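Local coordinates for conserved hypothetical protein (Bacteroides thetaiotaomicron, PDB 2FB6), which is of unknown function but has a parallel alpha/beta fold with a central five-stranded sheet, a topology consistent with a DsrE-like fold, at residues Ile42-Trp47 with Ile72-Cys77; Val51-Ala55 with Phe84-Ile90. All blocks are in the same frame, centred on the assembly; numbering follows the deposited sequence. Where two conformers were deposited one is given.

Interaction 1 of 2, residues Ile42-Trp47 with Ile72-Cys77; sequences INIILW and ITIEAC
Where the two strands run out at their C-terminal ends, Cys-77 lies over a face of the Trp-47 indole: SG is 3.8 Å from the centroid of the five-membered ring and 20° off its normal, and CB sits 3.7 Å from the same centroid in a CH-pi contact. Both side chains take chi1 t. Upstream, residues 42-46 and 73-77 are extended and parallel, their axes 4.6 Å apart at closest and crossing at -21°. The register pairs Asn-43 with Thr-73, Ile-44 with Ile-74, Ile-45 with Glu-75 and Leu-46 with Ala-76. Five backbone hydrogen bonds zip them: Thr-73 N to Ile-42 O (3.0 Å), Ile-44 N to Thr-73 O (2.9 Å), Glu-75 N to Ile-44 O (3.0 Å), Leu-46 N to Glu-75 O (2.8 Å) and Cys-77 N to Leu-46 O (3.0 Å). Ile-44, Leu-46, Ile-74 and Ala-76 share one face, with Leu-46 CD1 3.9 Å from Ile-74 CG2 and Leu-46 CB 3.9 Å from Ala-76 CB; helix 58-70 packs against Ile-44 and Ile-74. Asn-43, Ile-45, Thr-73 and Glu-75 occupy the other face, where the Glu-75 carboxylate forms a salt bridge to Arg-98 and a hydrogen bond to the Tyr-107 hydroxyl. Cys-77 is also the N-cap of helix 78-84. The pair, linked through helices 49-56 and 58-70, is a beta-alpha-beta crossover unit in a parallel alpha/beta sheet.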
ATOM      1  N   ILE A  42       3.082  -5.710   6.987  1.00 11.33           N
ATOM      2  CA  ILE A  42       3.182  -5.293   5.589  1.00 12.21           C
ATOM      3  C   ILE A  42       2.466  -3.966   5.447  1.00 11.57           C
ATOM      4  O   ILE A  42       1.296  -3.828   5.833  1.00 12.07           O
ATOM      5  CB  ILE A  42       2.551  -6.300   4.606  1.00 12.17           C
ATOM      6  CG1 ILE A  42       3.175  -7.706   4.772  1.00 12.98           C
ATOM      7  CG2 ILE A  42       2.677  -5.773   3.166  1.00 13.16           C
ATOM      8  CD1 ILE A  42       2.614  -8.745   3.844  1.00 14.27           C
ATOM      9  N   ASN A  43       3.202  -2.980   4.952  1.00 10.91           N
ATOM     10  CA  ASN A  43       2.661  -1.657   4.683  0.50 11.07           C
ATOM     11  C   ASN A  43       2.718  -1.369   3.187  1.00 11.24           C
ATOM     12  O   ASN A  43       3.763  -1.571   2.562  1.00 11.97           O
ATOM     13  CB  ASN A  43       3.483  -0.594   5.423  0.50 11.46           C
ATOM     14  CG  ASN A  43       2.969   0.816   5.179  0.50 11.40           C
ATOM     15  OD1 ASN A  43       3.706   1.691   4.705  0.50 13.08           O
ATOM     16  ND2 ASN A  43       1.706   1.049   5.508  0.50 11.33           N
ATOM     17  N   ILE A  44       1.611  -0.884   2.631  1.00 10.78           N
ATOM     18  CA  ILE A  44       1.560  -0.558   1.210  1.00 11.54           C
ATOM     19  C   ILE A  44       1.317   0.933   1.072  1.00 10.48           C
ATOM     20  O   ILE A  44       0.416   1.468   1.707  1.00 10.47           O
ATOM     21  CB  ILE A  44       0.451  -1.359   0.474  1.00 11.33           C
ATOM     22  CG1 ILE A  44       0.716  -2.883   0.609  1.00 13.15           C
ATOM     23  CG2 ILE A  44       0.384  -0.907  -1.013  1.00 13.63           C
ATOM     24  CD1 ILE A  44      -0.314  -3.761  -0.023  1.00 14.57           C
ATOM     25  N   ILE A  45       2.147   1.585   0.262  1.00 10.20           N
ATOM     26  CA  ILE A  45       2.034   3.023   0.007  1.00 10.26           C
ATOM     27  C   ILE A  45       1.473   3.212  -1.404  1.00 11.00           C
ATOM     28  O   ILE A  45       2.084   2.785  -2.376  1.00 11.61           O
ATOM     29  CB  ILE A  45       3.407   3.724   0.082  1.00 10.79           C
ATOM     30  CG1 ILE A  45       4.109   3.448   1.423  1.00 10.96           C
ATOM     31  CG2 ILE A  45       3.233   5.223  -0.185  1.00 11.51           C
ATOM     32  CD1 ILE A  45       5.594   3.788   1.367  1.00 13.56           C
ATOM     33  N   LEU A  46       0.308   3.842  -1.491  1.00 10.85           N
ATOM     34  CA  LEU A  46      -0.303   4.176  -2.775  0.50 11.54           C
ATOM     35  C   LEU A  46       0.140   5.564  -3.199  1.00 11.54           C
ATOM     36  O   LEU A  46      -0.204   6.552  -2.558  1.00 12.00           O
ATOM     37  CB  LEU A  46      -1.823   4.160  -2.656  0.50 11.84           C
ATOM     38  CG  LEU A  46      -2.484   2.793  -2.619  0.50 11.60           C
ATOM     39  CD1 LEU A  46      -3.955   2.929  -2.312  0.50 11.33           C
ATOM     40  CD2 LEU A  46      -2.296   2.124  -3.961  0.50 13.26           C
ATOM     41  N   TRP A  47       0.901   5.658  -4.288  1.00 12.21           N
ATOM     42  CA  TRP A  47       1.458   6.951  -4.669  1.00 12.73           C
ATOM     43  C   TRP A  47       1.790   6.900  -6.147  1.00 13.58           C
ATOM     44  O   TRP A  47       2.636   6.111  -6.554  1.00 14.55           O
ATOM     45  CB  TRP A  47       2.734   7.193  -3.849  1.00 13.07           C
ATOM     46  CG  TRP A  47       3.265   8.597  -3.873  1.00 13.05           C
ATOM     47  CD1 TRP A  47       2.974   9.584  -4.771  1.00 13.70           C
ATOM     48  CD2 TRP A  47       4.222   9.142  -2.970  1.00 12.73           C
ATOM     49  NE1 TRP A  47       3.690  10.721  -4.472  1.00 13.67           N
ATOM     50  CE2 TRP A  47       4.453  10.476  -3.359  1.00 13.00           C
ATOM     51  CE3 TRP A  47       4.890   8.640  -1.841  1.00 12.62           C
ATOM     52  CZ2 TRP A  47       5.349  11.313  -2.679  1.00 12.83           C
ATOM     53  CZ3 TRP A  47       5.773   9.481  -1.160  1.00 12.78           C
ATOM     54  CH2 TRP A  47       5.986  10.789  -1.575  1.00 13.59           C
ATOM     55  N   ILE A  72      -2.917  -6.049   6.580  1.00 12.45           N
ATOM     56  CA  ILE A  72      -1.988  -5.212   5.816  1.00 11.75           C
ATOM     57  C   ILE A  72      -2.426  -3.758   6.001  1.00 11.63           C
ATOM     58  O   ILE A  72      -3.622  -3.468   5.964  1.00 12.17           O
ATOM     59  CB  ILE A  72      -2.072  -5.592   4.325  1.00 11.60           C
ATOM     60  CG1 ILE A  72      -1.496  -6.991   4.103  1.00 11.46           C
ATOM     61  CG2 ILE A  72      -1.345  -4.575   3.417  1.00 12.25           C
ATOM     62  CD1 ILE A  72      -1.932  -7.637   2.792  1.00 11.22           C
ATOM     63  N   THR A  73      -1.478  -2.857   6.250  1.00 11.27           N
ATOM     64  CA  THR A  73      -1.818  -1.436   6.355  1.00 11.54           C
ATOM     65  C   THR A  73      -1.640  -0.802   4.976  1.00 11.58           C
ATOM     66  O   THR A  73      -0.748  -1.185   4.226  1.00 11.01           O
ATOM     67  CB  THR A  73      -0.973  -0.696   7.434  1.00 12.10           C
ATOM     68  OG1 THR A  73       0.420  -0.849   7.148  1.00 12.75           O
ATOM     69  CG2 THR A  73      -1.229  -1.288   8.811  1.00 13.65           C
ATOM     70  N   ILE A  74      -2.490   0.162   4.641  1.00 10.99           N
ATOM     71  CA  ILE A  74      -2.419   0.843   3.340  1.00 10.84           C
ATOM     72  C   ILE A  74      -2.601   2.334   3.558  1.00 10.87           C
ATOM     73  O   ILE A  74      -3.538   2.737   4.229  1.00 11.29           O
ATOM     74  CB  ILE A  74      -3.482   0.338   2.326  1.00 11.19           C
ATOM     75  CG1 ILE A  74      -3.442  -1.193   2.236  1.00 12.49           C
ATOM     76  CG2 ILE A  74      -3.210   0.981   0.944  1.00 11.44           C
ATOM     77  CD1 ILE A  74      -4.465  -1.787   1.287  1.00 12.31           C
ATOM     78  N   GLU A  75      -1.666   3.128   3.033  1.00 10.23           N
ATOM     79  CA  GLU A  75      -1.709   4.579   3.163  1.00 10.96           C
ATOM     80  C   GLU A  75      -1.499   5.177   1.787  1.00 10.83           C
ATOM     81  O   GLU A  75      -0.825   4.575   0.950  1.00 12.16           O
ATOM     82  CB  GLU A  75      -0.650   5.074   4.155  1.00 10.92           C
ATOM     83  CG  GLU A  75       0.775   4.568   3.865  1.00 11.18           C
ATOM     84  CD  GLU A  75       1.801   4.977   4.921  1.00 12.83           C
ATOM     85  OE1 GLU A  75       1.437   5.732   5.848  1.00 16.16           O
ATOM     86  OE2 GLU A  75       2.971   4.550   4.810  1.00 14.17           O
ATOM     87  N   ALA A  76      -2.140   6.313   1.535  1.00 11.19           N
ATOM     88  CA  ALA A  76      -2.073   6.938   0.222  1.00 11.73           C
ATOM     89  C   ALA A  76      -1.582   8.359   0.357  1.00 11.56           C
ATOM     90  O   ALA A  76      -1.924   9.056   1.321  1.00 11.94           O
ATOM     91  CB  ALA A  76      -3.451   6.926  -0.457  1.00 12.20           C
ATOM     92  N   CYS A  77      -0.802   8.781  -0.632  1.00 12.07           N
ATOM     93  CA  CYS A  77      -0.293  10.133  -0.716  1.00 11.06           C
ATOM     94  C   CYS A  77      -1.449  11.130  -0.752  1.00 11.22           C
ATOM     95  O   CYS A  77      -2.252  11.109  -1.673  1.00 10.95           O
ATOM     96  CB  CYS A  77       0.614  10.264  -1.946  1.00 11.89           C
ATOM     97  SG  CYS A  77       1.116  11.951  -2.354  1.00 14.83           S
TER

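Interaction 2 of 2, residues Val51-Ala55 with Phe84-Ile90; sequences VKLVA and FGVASII
A Schellman motif that ends helix 78-84 and the start of the next helix together form one wall of this contact; residues 51-55, part of helix 49-56, form the other. The second segment opens with Phe-84 (chi1 m), its CA 7.0 Å from Lys-52 CA. One face of its ring is covered by the outstretched Lys-52 side chain (chi1 m, then t, t, t): CE is 3.5 Å from the Phe-84 ring centroid, 12° off the normal, and NZ follows at 4.6 Å as a cation-pi partner over the same face. Val-51 CG1 approaches the ring edge, 3.8 Å from Phe-84 CD2. Gly-85, with phi 71° and psi 37°, is the C-prime residue that turns the chain out of the helix. Val-86 comes next as N-cap of helix 87-92 and drives its isopropyl group inward, CG1 3.5 Å from Ala-55 CB and CG2 3.9 Å from Val-51 CG1. The small Ala-55 points toward the turn and allows this close approach. Helix then resumes, with Ile-90 N bonded to Val-86 O at 3.0 Å. In the first turn of this helix, Ile-89 (chi1 m) brings CG2 to 3.6 Å from Ala-55 O, and Ile-89 CA is 6.1 Å from Ala-55 CA. On the side facing the sheet, Val-51 and Val-54 also touch Leu-46. Ile-90 takes chi1 m and chi2 m, which carries its CD1 to 3.7 Å from Val-54 CG1 and 4.0 Å from Ala-55 N.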
ATOM      1  N   VAL A  51      -3.000   5.528  -7.541  1.00 13.07           N
ATOM      2  CA  VAL A  51      -4.032   6.198  -6.766  1.00 13.21           C
ATOM      3  C   VAL A  51      -5.307   6.355  -7.603  1.00 13.87           C
ATOM      4  O   VAL A  51      -6.413   6.102  -7.116  1.00 14.43           O
ATOM      5  CB  VAL A  51      -3.537   7.562  -6.234  1.00 13.22           C
ATOM      6  CG1 VAL A  51      -4.694   8.356  -5.624  1.00 14.47           C
ATOM      7  CG2 VAL A  51      -2.468   7.356  -5.171  1.00 13.48           C
ATOM      8  N   LYS A  52      -5.126   6.714  -8.871  1.00 14.36           N
ATOM      9  CA  LYS A  52      -6.250   6.817  -9.811  0.60 14.97           C
ATOM     10  C   LYS A  52      -6.871   5.446 -10.054  1.00 14.96           C
ATOM     11  O   LYS A  52      -8.094   5.318 -10.109  1.00 15.72           O
ATOM     12  CB  LYS A  52      -5.812   7.432 -11.143  0.60 15.78           C
ATOM     13  CG  LYS A  52      -5.620   8.927 -11.096  0.60 16.67           C
ATOM     14  CD  LYS A  52      -5.391   9.487 -12.494  0.60 19.37           C
ATOM     15  CE  LYS A  52      -4.898  10.919 -12.433  0.60 20.83           C
ATOM     16  NZ  LYS A  52      -4.507  11.428 -13.782  0.60 21.48           N
ATOM     17  N   LEU A  53      -6.036   4.414 -10.184  1.00 14.31           N
ATOM     18  CA  LEU A  53      -6.550   3.064 -10.393  1.00 13.78           C
ATOM     19  C   LEU A  53      -7.446   2.607  -9.236  1.00 13.68           C
ATOM     20  O   LEU A  53      -8.554   2.106  -9.440  1.00 13.90           O
ATOM     21  CB  LEU A  53      -5.407   2.068 -10.613  1.00 13.71           C
ATOM     22  CG  LEU A  53      -5.847   0.610 -10.739  1.00 13.64           C
ATOM     23  CD1 LEU A  53      -6.636   0.407 -12.044  1.00 14.37           C
ATOM     24  CD2 LEU A  53      -4.620  -0.297 -10.647  1.00 14.70           C
ATOM     25  N   VAL A  54      -6.952   2.747  -8.013  1.00 13.57           N
ATOM     26  CA  VAL A  54      -7.713   2.318  -6.845  1.00 13.53           C
ATOM     27  C   VAL A  54      -9.019   3.097  -6.739  1.00 13.78           C
ATOM     28  O   VAL A  54     -10.062   2.522  -6.408  1.00 14.95           O
ATOM     29  CB  VAL A  54      -6.876   2.449  -5.556  1.00 13.19           C
ATOM     30  CG1 VAL A  54      -7.725   2.203  -4.343  1.00 13.58           C
ATOM     31  CG2 VAL A  54      -5.716   1.440  -5.587  1.00 12.71           C
ATOM     32  N   ALA A  55      -8.973   4.400  -7.035  1.00 13.96           N
ATOM     33  CA  ALA A  55     -10.160   5.233  -6.899  1.00 14.69           C
ATOM     34  C   ALA A  55     -11.264   4.835  -7.859  1.00 15.76           C
ATOM     35  O   ALA A  55     -12.440   5.002  -7.549  1.00 16.54           O
ATOM     36  CB  ALA A  55      -9.794   6.695  -7.111  1.00 15.13           C
ATOM     37  N   PHE A  84      -5.833  14.446  -7.668  1.00 16.39           N
ATOM     38  CA  PHE A  84      -6.715  13.626  -8.492  1.00 16.42           C
ATOM     39  C   PHE A  84      -8.187  13.757  -8.074  1.00 15.75           C
ATOM     40  O   PHE A  84      -9.071  13.218  -8.756  1.00 16.74           O
ATOM     41  CB  PHE A  84      -6.279  12.153  -8.458  1.00 17.23           C
ATOM     42  CG  PHE A  84      -4.845  11.911  -8.898  1.00 19.80           C
ATOM     43  CD1 PHE A  84      -4.140  12.857  -9.648  1.00 21.96           C
ATOM     44  CD2 PHE A  84      -4.201  10.715  -8.567  1.00 19.94           C
ATOM     45  CE1 PHE A  84      -2.809  12.624 -10.046  1.00 21.88           C
ATOM     46  CE2 PHE A  84      -2.883  10.460  -8.965  1.00 20.82           C
ATOM     47  CZ  PHE A  84      -2.181  11.410  -9.709  1.00 21.05           C
ATOM     48  N   GLY A  85      -8.454  14.416  -6.947  1.00 15.85           N
ATOM     49  CA  GLY A  85      -9.820  14.637  -6.449  1.00 15.45           C
ATOM     50  C   GLY A  85     -10.535  13.394  -5.912  1.00 15.54           C
ATOM     51  O   GLY A  85     -11.761  13.231  -6.080  1.00 15.91           O
ATOM     52  N   VAL A  86      -9.775  12.522  -5.245  1.00 14.70           N
ATOM     53  CA  VAL A  86     -10.304  11.232  -4.801  1.00 15.09           C
ATOM     54  C   VAL A  86     -10.098  10.928  -3.316  1.00 15.01           C
ATOM     55  O   VAL A  86     -10.278   9.789  -2.879  1.00 14.81           O
ATOM     56  CB  VAL A  86      -9.720  10.070  -5.645  1.00 14.59           C
ATOM     57  CG1 VAL A  86     -10.110  10.224  -7.101  1.00 15.27           C
ATOM     58  CG2 VAL A  86      -8.190   9.981  -5.504  1.00 15.38           C
ATOM     59  N   ALA A  87      -9.708  11.929  -2.528  1.00 15.58           N
ATOM     60  CA  ALA A  87      -9.456  11.662  -1.108  1.00 16.08           C
ATOM     61  C   ALA A  87     -10.638  11.004  -0.390  1.00 16.73           C
ATOM     62  O   ALA A  87     -10.437  10.098   0.411  1.00 17.32           O
ATOM     63  CB  ALA A  87      -9.006  12.920  -0.376  1.00 16.24           C
ATOM     64  N   SER A  88     -11.864  11.450  -0.671  1.00 16.96           N
ATOM     65  CA  SER A  88     -13.045  10.882  -0.024  0.60 17.57           C
ATOM     66  C   SER A  88     -13.206   9.404  -0.387  1.00 17.11           C
ATOM     67  O   SER A  88     -13.476   8.579   0.480  1.00 18.02           O
ATOM     68  CB  SER A  88     -14.312  11.675  -0.394  0.60 17.91           C
ATOM     69  OG  SER A  88     -14.607  11.568  -1.780  0.60 20.71           O
ATOM     70  N   ILE A  89     -13.017   9.081  -1.667  1.00 16.84           N
ATOM     71  CA  ILE A  89     -13.138   7.700  -2.147  1.00 16.44           C
ATOM     72  C   ILE A  89     -12.101   6.814  -1.444  1.00 15.29           C
ATOM     73  O   ILE A  89     -12.419   5.736  -0.939  1.00 15.47           O
ATOM     74  CB  ILE A  89     -12.959   7.626  -3.693  1.00 16.35           C
ATOM     75  CG1 ILE A  89     -14.120   8.333  -4.408  1.00 17.78           C
ATOM     76  CG2 ILE A  89     -12.876   6.171  -4.176  1.00 17.72           C
ATOM     77  CD1 ILE A  89     -13.820   8.610  -5.880  1.00 18.44           C
ATOM     78  N   ILE A  90     -10.861   7.297  -1.389  1.00 14.28           N
ATOM     79  CA  ILE A  90      -9.768   6.511  -0.827  1.00 14.00           C
ATOM     80  C   ILE A  90      -9.960   6.300   0.679  1.00 14.21           C
ATOM     81  O   ILE A  90      -9.831   5.175   1.170  1.00 14.37           O
ATOM     82  CB  ILE A  90      -8.408   7.167  -1.161  1.00 13.00           C
ATOM     83  CG1 ILE A  90      -8.139   7.164  -2.683  1.00 12.93           C
ATOM     84  CG2 ILE A  90      -7.256   6.507  -0.409  1.00 13.25           C
ATOM     85  CD1 ILE A  90      -8.091   5.795  -3.354  1.00 13.34           C
TER

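How the interactions relate
From the N terminus the chain runs through strand 9-14 and helix 19-36 before strand 41-46, turns at once into helix 49-56, passes through helix 58-70 and returns along strand 73-77, where interaction 1 closes the first, largely helical loop. It goes on through helix 78-84 to residues 84-90, and interaction 2 closes a second loop back to helix 49-56. The two closures cross rather than nest, because their segments alternate in sequence. Interaction 1 belongs to the centre of the sheet, whereas interaction 2 joins the helices beyond the strands' C-terminal ends. They meet directly: Leu-46 CD2 lies 3.8 Å from Val-54 CG2, and Ala-76 CB 3.8 Å from Ile-90 CG2.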